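Local coordinates for protein glycosyl transferase (Staphylococcus aureus, PDB 5TZJ) that is a family 2 glycosyl transferase that binds uridine-diphosphate-N-acetylglucosamine, at residues M1-S12 with A82-S92. Numbering follows the deposited sequence.
Sequences MKFSVIVPTYNS and AEGEFVLFVDS. With UD1 (uridine-diphosphate-N-acetylglucosamine), chain C.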
loop_
_atom_site.group_PDB
_atom_site.type_symbol
_atom_site.label_atom_id
_atom_site.label_comp_id
_atom_site.label_asym_id
_atom_site.label_seq_id
_atom_site.Cartn_x
_atom_site.Cartn_y
_atom_site.Cartn_z
ATOM N N MET A 1 -16.059 7.728 -21.252
ATOM C CA MET A 1 -16.433 7.549 -19.853
ATOM C C MET A 1 -15.306 7.997 -18.925
ATOM O O MET A 1 -14.151 7.626 -19.128
ATOM C CB MET A 1 -16.779 6.101 -19.580
ATOM C CG MET A 1 -17.775 5.970 -18.466
ATOM S SD MET A 1 -18.609 4.385 -18.487
ATOM C CE MET A 1 -18.698 4.015 -20.245
ATOM N N LYS A 2 -15.658 8.789 -17.909
ATOM C CA LYS A 2 -14.639 9.400 -17.063
ATOM C C LYS A 2 -14.010 8.375 -16.130
ATOM O O LYS A 2 -12.781 8.243 -16.077
ATOM C CB LYS A 2 -15.227 10.551 -16.258
ATOM C CG LYS A 2 -14.129 11.437 -15.599
ATOM C CD LYS A 2 -13.204 12.057 -16.628
ATOM C CE LYS A 2 -12.877 13.502 -16.247
ATOM N NZ LYS A 2 -12.064 14.195 -17.281
ATOM N N PHE A 3 -14.830 7.625 -15.397
ATOM C CA PHE A 3 -14.306 6.768 -14.335
ATOM C C PHE A 3 -14.740 5.323 -14.515
ATOM O O PHE A 3 -15.828 5.023 -15.035
ATOM C CB PHE A 3 -14.770 7.254 -12.951
ATOM C CG PHE A 3 -14.271 8.636 -12.582
ATOM C CD1 PHE A 3 -12.960 8.819 -12.101
ATOM C CD2 PHE A 3 -15.113 9.744 -12.678
ATOM C CE1 PHE A 3 -12.499 10.093 -11.748
ATOM C CE2 PHE A 3 -14.675 11.022 -12.323
ATOM C CZ PHE A 3 -13.376 11.210 -11.869
ATOM N N SER A 4 -13.905 4.409 -14.042
ATOM C CA SER A 4 -14.354 3.057 -13.804
ATOM C C SER A 4 -14.113 2.803 -12.330
ATOM O O SER A 4 -12.966 2.890 -11.869
ATOM C CB SER A 4 -13.613 2.040 -14.675
ATOM O OG SER A 4 -13.742 2.324 -16.051
ATOM N N VAL A 5 -15.187 2.553 -11.586
ATOM C CA VAL A 5 -15.069 2.214 -10.170
ATOM C C VAL A 5 -14.912 0.701 -10.054
ATOM O O VAL A 5 -15.825 -0.054 -10.425
ATOM C CB VAL A 5 -16.298 2.696 -9.396
ATOM C CG1 VAL A 5 -16.126 2.364 -7.916
ATOM C CG2 VAL A 5 -16.490 4.198 -9.654
ATOM N N ILE A 6 -13.773 0.244 -9.544
ATOM C CA ILE A 6 -13.472 -1.191 -9.551
ATOM C C ILE A 6 -13.647 -1.743 -8.137
ATOM O O ILE A 6 -12.995 -1.277 -7.194
ATOM C CB ILE A 6 -12.064 -1.455 -10.111
ATOM C CG1 ILE A 6 -12.076 -1.221 -11.636
ATOM C CG2 ILE A 6 -11.558 -2.868 -9.699
ATOM C CD1 ILE A 6 -10.718 -1.239 -12.301
ATOM N N VAL A 7 -14.484 -2.770 -8.005
ATOM C CA VAL A 7 -14.907 -3.344 -6.729
ATOM C C VAL A 7 -14.677 -4.842 -6.767
ATOM O O VAL A 7 -15.434 -5.562 -7.430
ATOM C CB VAL A 7 -16.401 -3.073 -6.456
ATOM C CG1 VAL A 7 -16.808 -3.663 -5.083
ATOM C CG2 VAL A 7 -16.694 -1.576 -6.550
ATOM N N PRO A 8 -13.654 -5.363 -6.100
ATOM C CA PRO A 8 -13.571 -6.824 -5.935
ATOM C C PRO A 8 -14.495 -7.234 -4.799
ATOM O O PRO A 8 -14.510 -6.590 -3.751
ATOM C CB PRO A 8 -12.096 -7.070 -5.577
ATOM C CG PRO A 8 -11.657 -5.703 -4.785
ATOM C CD PRO A 8 -12.582 -4.614 -5.452
ATOM N N THR A 9 -15.275 -8.306 -4.981
ATOM C CA THR A 9 -16.149 -8.756 -3.893
ATOM C C THR A 9 -15.850 -10.203 -3.493
ATOM O O THR A 9 -15.430 -11.022 -4.327
ATOM C CB THR A 9 -17.644 -8.645 -4.273
ATOM O OG1 THR A 9 -17.922 -9.506 -5.387
ATOM C CG2 THR A 9 -18.001 -7.198 -4.659
ATOM N N TYR A 10 -16.109 -10.524 -2.212
ATOM C CA TYR A 10 -15.931 -11.896 -1.703
ATOM C C TYR A 10 -16.809 -12.069 -0.466
ATOM O O TYR A 10 -16.443 -11.595 0.609
ATOM C CB TYR A 10 -14.485 -12.233 -1.371
ATOM C CG TYR A 10 -14.345 -13.717 -0.950
ATOM C CD1 TYR A 10 -15.024 -14.726 -1.654
ATOM C CD2 TYR A 10 -13.595 -14.095 0.159
ATOM C CE1 TYR A 10 -14.928 -16.049 -1.291
ATOM C CE2 TYR A 10 -13.487 -15.450 0.535
ATOM C CZ TYR A 10 -14.160 -16.407 -0.196
ATOM O OH TYR A 10 -14.080 -17.736 0.145
ATOM N N ASN A 11 -17.957 -12.754 -0.628
ATOM C CA ASN A 11 -18.891 -12.971 0.482
ATOM C C ASN A 11 -19.195 -11.649 1.195
ATOM O O ASN A 11 -19.167 -11.532 2.425
ATOM C CB ASN A 11 -18.350 -14.031 1.437
ATOM C CG ASN A 11 -18.381 -15.429 0.810
ATOM O OD1 ASN A 11 -19.196 -15.694 -0.090
ATOM N ND2 ASN A 11 -17.512 -16.326 1.283
ATOM N N SER A 12 -19.527 -10.650 0.382
ATOM C CA SER A 12 -19.714 -9.270 0.803
ATOM C C SER A 12 -21.179 -8.919 0.997
ATOM O O SER A 12 -21.540 -7.743 0.898
ATOM C CB SER A 12 -19.102 -8.330 -0.237
ATOM O OG SER A 12 -17.735 -8.594 -0.461
ATOM N N ALA A 82 -12.184 -2.451 -17.774
ATOM C CA ALA A 82 -12.474 -1.048 -17.518
ATOM C C ALA A 82 -12.278 -0.187 -18.760
ATOM O O ALA A 82 -11.244 -0.264 -19.433
ATOM C CB ALA A 82 -11.572 -0.558 -16.385
ATOM N N GLU A 83 -13.259 0.678 -19.018
ATOM C CA GLU A 83 -13.225 1.609 -20.130
ATOM C C GLU A 83 -13.115 3.071 -19.707
ATOM O O GLU A 83 -13.006 3.934 -20.581
ATOM C CB GLU A 83 -14.476 1.413 -20.996
ATOM C CG GLU A 83 -14.417 0.172 -21.861
ATOM C CD GLU A 83 -15.629 0.035 -22.782
ATOM O OE1 GLU A 83 -16.690 -0.434 -22.302
ATOM O OE2 GLU A 83 -15.513 0.410 -23.976
ATOM N N GLY A 84 -13.146 3.382 -18.406
ATOM C CA GLY A 84 -13.067 4.773 -17.989
ATOM C C GLY A 84 -11.690 5.372 -18.221
ATOM O O GLY A 84 -10.686 4.663 -18.286
ATOM N N GLU A 85 -11.640 6.710 -18.377
ATOM C CA GLU A 85 -10.340 7.366 -18.557
ATOM C C GLU A 85 -9.460 7.213 -17.307
ATOM O O GLU A 85 -8.228 7.160 -17.415
ATOM C CB GLU A 85 -10.521 8.841 -18.913
ATOM C CG GLU A 85 -9.244 9.505 -19.453
ATOM C CD GLU A 85 -9.442 10.939 -19.944
ATOM O OE1 GLU A 85 -10.229 11.698 -19.329
ATOM O OE2 GLU A 85 -8.799 11.306 -20.956
ATOM N N PHE A 86 -10.092 7.110 -16.137
ATOM C CA PHE A 86 -9.463 6.929 -14.841
ATOM C C PHE A 86 -10.110 5.754 -14.127
ATOM O O PHE A 86 -11.294 5.482 -14.344
ATOM C CB PHE A 86 -9.641 8.203 -14.019
ATOM C CG PHE A 86 -8.783 9.334 -14.502
ATOM C CD1 PHE A 86 -9.239 10.209 -15.470
ATOM C CD2 PHE A 86 -7.503 9.485 -14.014
ATOM C CE1 PHE A 86 -8.429 11.220 -15.930
ATOM C CE2 PHE A 86 -6.692 10.491 -14.467
ATOM C CZ PHE A 86 -7.157 11.360 -15.424
ATOM N N VAL A 87 -9.356 5.079 -13.244
ATOM C CA VAL A 87 -9.969 4.089 -12.374
ATOM C C VAL A 87 -9.911 4.534 -10.920
ATOM O O VAL A 87 -8.982 5.226 -10.467
ATOM C CB VAL A 87 -9.369 2.676 -12.522
ATOM C CG1 VAL A 87 -9.551 2.160 -13.964
ATOM C CG2 VAL A 87 -7.916 2.633 -12.113
ATOM N N LEU A 88 -10.929 4.101 -10.173
ATOM C CA LEU A 88 -10.966 4.230 -8.721
ATOM C C LEU A 88 -11.255 2.857 -8.147
ATOM O O LEU A 88 -12.264 2.244 -8.504
ATOM C CB LEU A 88 -12.043 5.208 -8.266
ATOM C CG LEU A 88 -12.355 5.227 -6.767
ATOM C CD1 LEU A 88 -11.152 5.657 -5.910
ATOM C CD2 LEU A 88 -13.583 6.177 -6.539
ATOM N N PHE A 89 -10.380 2.383 -7.268
ATOM C CA PHE A 89 -10.582 1.117 -6.580
ATOM C C PHE A 89 -11.275 1.360 -5.242
ATOM O O PHE A 89 -10.791 2.129 -4.410
ATOM C CB PHE A 89 -9.250 0.393 -6.348
ATOM C CG PHE A 89 -8.517 0.051 -7.608
ATOM C CD1 PHE A 89 -8.818 -1.145 -8.321
ATOM C CD2 PHE A 89 -7.590 0.925 -8.134
ATOM C CE1 PHE A 89 -8.140 -1.453 -9.497
ATOM C CE2 PHE A 89 -6.900 0.618 -9.308
ATOM C CZ PHE A 89 -7.179 -0.573 -9.992
ATOM N N VAL A 90 -12.404 0.699 -5.030
ATOM C CA VAL A 90 -13.099 0.763 -3.751
ATOM C C VAL A 90 -13.356 -0.650 -3.277
ATOM O O VAL A 90 -13.933 -1.457 -4.019
ATOM C CB VAL A 90 -14.440 1.504 -3.855
ATOM C CG1 VAL A 90 -15.008 1.678 -2.436
ATOM C CG2 VAL A 90 -14.237 2.801 -4.569
ATOM N N ASP A 91 -13.016 -0.917 -2.031
ATOM C CA ASP A 91 -13.265 -2.231 -1.466
ATOM C C ASP A 91 -14.708 -2.386 -1.021
ATOM O O ASP A 91 -15.411 -1.406 -0.718
ATOM C CB ASP A 91 -12.324 -2.493 -0.307
ATOM C CG ASP A 91 -10.909 -2.664 -0.784
ATOM O OD1 ASP A 91 -10.730 -2.945 -2.010
ATOM O OD2 ASP A 91 -10.008 -2.537 0.056
ATOM N N SER A 92 -15.157 -3.649 -1.027
ATOM C CA SER A 92 -16.581 -3.947 -0.955
ATOM C C SER A 92 -17.214 -3.496 0.358
ATOM O O SER A 92 -18.432 -3.287 0.407
ATOM C CB SER A 92 -16.796 -5.446 -1.176
ATOM O OG SER A 92 -16.160 -6.204 -0.169
HETATM C "C1'" UD1 C . -6.838 -3.393 3.136
HETATM C "C2'" UD1 C . -6.716 -2.452 1.944
HETATM C "C3'" UD1 C . -7.166 -3.222 0.747
HETATM C "C4'" UD1 C . -6.099 -4.222 0.467
HETATM C "C5'" UD1 C . -6.153 -5.275 1.575
HETATM C "C6'" UD1 C . -5.079 -6.305 1.380
HETATM C "C7'" UD1 C . -6.896 -0.091 2.778
HETATM C "C8'" UD1 C . -5.449 -0.185 3.229
HETATM N "N2'" UD1 C . -7.532 -1.225 2.155
HETATM O "O1'" UD1 C . -8.184 -3.657 3.285
HETATM O "O3'" UD1 C . -7.459 -2.360 -0.389
HETATM O "O4'" UD1 C . -6.303 -4.800 -0.808
HETATM O "O5'" UD1 C . -5.991 -4.628 2.906
HETATM O "O6'" UD1 C . -3.872 -5.671 1.036
HETATM O "O7'" UD1 C . -7.525 0.890 2.948
HETATM N N1 UD1 C . -11.476 -9.714 -1.638
HETATM C C2 UD1 C . -11.484 -10.537 -2.881
HETATM N N3 UD1 C . -11.053 -11.970 -2.847
HETATM C C4 UD1 C . -10.614 -12.539 -1.577
HETATM C C5 UD1 C . -10.583 -11.700 -0.335
HETATM C C6 UD1 C . -11.015 -10.283 -0.383
HETATM O O2 UD1 C . -11.839 -10.056 -3.889
HETATM O O4 UD1 C . -10.273 -13.677 -1.549
HETATM C C1B UD1 C . -11.844 -8.324 -1.728
HETATM C C2B UD1 C . -12.842 -7.806 -0.553
HETATM O "O2'" UD1 C . -14.235 -8.168 -0.911
HETATM C C3B UD1 C . -12.605 -6.497 -0.479
HETATM C C4B UD1 C . -11.130 -6.310 -0.890
HETATM O O4B UD1 C . -10.723 -7.617 -1.595
HETATM O O3B UD1 C . -13.406 -5.730 -1.499
HETATM C C5B UD1 C . -10.226 -6.115 0.196
HETATM O O5B UD1 C . -10.292 -7.210 1.068
HETATM P PA UD1 C . -10.531 -6.861 2.663
HETATM O O1A UD1 C . -10.882 -8.115 3.422
HETATM O O2A UD1 C . -11.607 -5.800 2.804
HETATM O O3A UD1 C . -9.065 -6.227 3.141
HETATM P PB UD1 C . -8.785 -4.939 4.140
HETATM O O1B UD1 C . -10.015 -4.453 4.875
HETATM O O2B UD1 C . -7.819 -5.566 5.132
HETATM O O HOH W 1 -10.717 -2.266 -4.799
#
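Ser-12 OG and Ser-92 OG meet at 2.9 Å in a hydrogen bond beside the bound UD1, just beyond the C-terminal ends of two parallel strands. Ser-12 OG also accepts a bond from Tyr-10 N, within the turn after strand 3-9. Ser-92 OG, at chi1 62°, lies between its backbone N and carbonyl carbon, and from there also bonds UD1 O2'. Ser-92 N gives a straight bond to UD1 O3B (2.8 Å, 169°), and that hydroxyl donates to Pro-8 O. Asp-91 OD2 accepts from UD1 O3' at 2.6 Å, while its OD1 is held by Arg-75 and a water.

Behind the site, Ser-4 and Ile-6 each use both N and O, bonding Phe-86, Leu-88 and Val-90 in parallel register. Ile-6 lies alongside Phe-89, pointing the same way, with CG2 3.5 Å from ring atom CD1. Ile-6 CD1 also reaches Val-87 CG1 (4.0 Å). Helix 72-81 covers this face. On the other face Val-5 CG1 touches Val-90 CG2 at 3.9 Å. At the far end Ser-4 OG takes a short bond from Gly-84 N (2.6 Å), helping to tie down the turn into strand 86-89. Glu-34 bonds both Ser-4 OG and Glu-83 N.

Adjacent parallel strands carrying nucleotide-binding loops at their C-terminal ends are typical of the GT-A, Rossmann-like fold of family 2 glycosyl transferases.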